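Local coordinates for phosphorylated carbohydrates phosphatase TM_1254 (Thermotoga maritima msb8, PDB 3KBB), which removes phosphate from sugar phosphates such as erythrose 4-phosphate, fructose 6-phosphate and mannose 6-phosphate, using a divalent metal cation, preferably cobalt, at residues L103-S108 and M130-Q135. Sequence-based numbering, arbitrary orientation.
Sequences LALATS and MVFGDQ. With SO4 (sulfate ion), chain D.
Leu-105 and Thr-107 hold Val-131 between them where strands 102-106 and 129-131 run parallel, joined by helix 111-120 in a beta-alpha-beta crossover of the Rossmann-like HAD fold. Val-131 N gives a hydrogen bond of 2.9 Å to Leu-105 O, and its carbonyl O takes one from Thr-107 N. Beta-branched Val-131 and compact Ala-106 suit the sheet face covered by helix 144-153, where both touch Val-149. On the other face the tight part is apolar: Leu-105 CB lies 3.9 Å from CG of Met-130, a selenomethionine, and Leu-105 CD2 meets Phe-132 CE1, the two side chains crossing at about a right angle. Thr-107 CG2 presses obliquely on Phe-132 CD1 at 3.4 Å. Past Thr-107 the regular bonding stops, yet the backbones close in at Gly-133, where a beta carbon would strike Ser-108 O; the open side belongs to the exposed Ser-108 side chain, which points away from 130-135. Threonine suits position 107 by carrying both a methyl for the ring and a hydroxyl for a bound sulfate, about 4 Å from the side chain of Asp-7, the probable nucleophile. A valine here would probably cost the sulfate one of its hydroxyl partners and leave Thr-109 N without its mate. Lys-140, Asp-9 and Thr-109 complete the anion site, in which Thr-107 OG1 bonds sulfate O1 at 2.7 Å and Ser-108 N points at O4 with a nearly straight N-H...O angle of 173°.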
# COMPACT_ATOMS: atom_id res chain seq x y z
N LEU A 103 -10.82 12.06 -6.75
CA LEU A 103 -10.17 11.16 -5.80
C LEU A 103 -9.43 10.13 -6.62
O LEU A 103 -10.03 9.55 -7.54
CB LEU A 103 -11.21 10.46 -4.93
CG LEU A 103 -10.95 9.73 -3.61
CD1 LEU A 103 -9.96 10.50 -2.71
CD2 LEU A 103 -12.29 9.48 -2.83
N ALA A 104 -8.15 9.92 -6.32
CA ALA A 104 -7.38 8.96 -7.09
C ALA A 104 -6.64 8.00 -6.15
O ALA A 104 -6.30 8.37 -5.02
CB ALA A 104 -6.39 9.63 -8.00
N LEU A 105 -6.35 6.82 -6.69
CA LEU A 105 -5.57 5.79 -6.01
C LEU A 105 -4.31 5.55 -6.84
O LEU A 105 -4.38 5.50 -8.08
CB LEU A 105 -6.37 4.48 -6.01
CG LEU A 105 -5.52 3.46 -5.29
CD1 LEU A 105 -5.71 3.53 -3.78
CD2 LEU A 105 -5.72 2.05 -5.84
N ALA A 106 -3.15 5.42 -6.19
CA ALA A 106 -1.94 5.00 -6.89
C ALA A 106 -1.35 3.86 -6.05
O ALA A 106 -1.23 3.96 -4.81
CB ALA A 106 -0.95 6.15 -7.07
N THR A 107 -1.01 2.75 -6.69
CA THR A 107 -0.44 1.62 -5.97
C THR A 107 0.55 0.89 -6.84
O THR A 107 0.34 0.78 -8.04
CB THR A 107 -1.51 0.64 -5.48
OG1 THR A 107 -0.89 -0.46 -4.80
CG2 THR A 107 -2.38 0.10 -6.66
N SER A 108 1.62 0.36 -6.22
CA SER A 108 2.56 -0.48 -6.94
C SER A 108 1.98 -1.87 -7.22
O SER A 108 2.54 -2.65 -8.01
CB SER A 108 3.85 -0.64 -6.10
OG SER A 108 4.41 0.64 -5.84
N MSE A 130 -7.68 5.44 -10.96
CA MSE A 130 -6.87 4.50 -10.18
C MSE A 130 -5.73 4.03 -11.09
O MSE A 130 -5.98 3.72 -12.27
CB MSE A 130 -7.70 3.30 -9.72
CG MSE A 130 -8.98 3.63 -8.83
SE MSE A 130 -9.72 2.05 -8.05
CE MSE A 130 -10.66 1.32 -9.63
N VAL A 131 -4.50 4.08 -10.61
CA VAL A 131 -3.34 3.66 -11.42
C VAL A 131 -2.62 2.57 -10.62
O VAL A 131 -2.47 2.70 -9.38
CB VAL A 131 -2.39 4.87 -11.68
CG1 VAL A 131 -1.10 4.41 -12.32
CG2 VAL A 131 -3.07 5.94 -12.58
N PHE A 132 -2.16 1.52 -11.32
CA PHE A 132 -1.65 0.29 -10.69
C PHE A 132 -0.23 0.04 -11.18
O PHE A 132 0.19 0.62 -12.16
CB PHE A 132 -2.59 -0.88 -11.04
CG PHE A 132 -4.01 -0.64 -10.57
CD1 PHE A 132 -4.36 -0.89 -9.26
CD2 PHE A 132 -4.94 -0.11 -11.45
CE1 PHE A 132 -5.65 -0.64 -8.79
CE2 PHE A 132 -6.24 0.18 -10.98
CZ PHE A 132 -6.57 -0.10 -9.65
N GLY A 133 0.50 -0.81 -10.47
CA GLY A 133 1.93 -0.95 -10.72
C GLY A 133 2.30 -1.57 -12.05
O GLY A 133 3.41 -1.33 -12.60
N ASP A 134 1.38 -2.36 -12.60
CA ASP A 134 1.58 -2.97 -13.91
C ASP A 134 1.18 -2.07 -15.06
O ASP A 134 1.09 -2.53 -16.21
CB ASP A 134 0.88 -4.35 -14.03
CG ASP A 134 -0.64 -4.32 -13.70
OD1 ASP A 134 -1.21 -3.36 -13.12
OD2 ASP A 134 -1.30 -5.35 -14.04
N GLN A 135 0.88 -0.81 -14.75
CA GLN A 135 0.51 0.19 -15.76
C GLN A 135 1.61 1.20 -16.08
O GLN A 135 1.40 2.11 -16.88
CB GLN A 135 -0.77 0.89 -15.32
CG GLN A 135 -1.95 -0.06 -15.26
CD GLN A 135 -3.25 0.63 -14.90
OE1 GLN A 135 -3.26 1.63 -14.17
NE2 GLN A 135 -4.35 0.09 -15.39
S SO4 D . 1.39 0.09 -2.71
O1 SO4 D . -0.01 0.42 -2.42
O2 SO4 D . 2.13 -0.07 -1.46
O3 SO4 D . 1.48 -1.24 -3.35
O4 SO4 D . 2.12 1.12 -3.52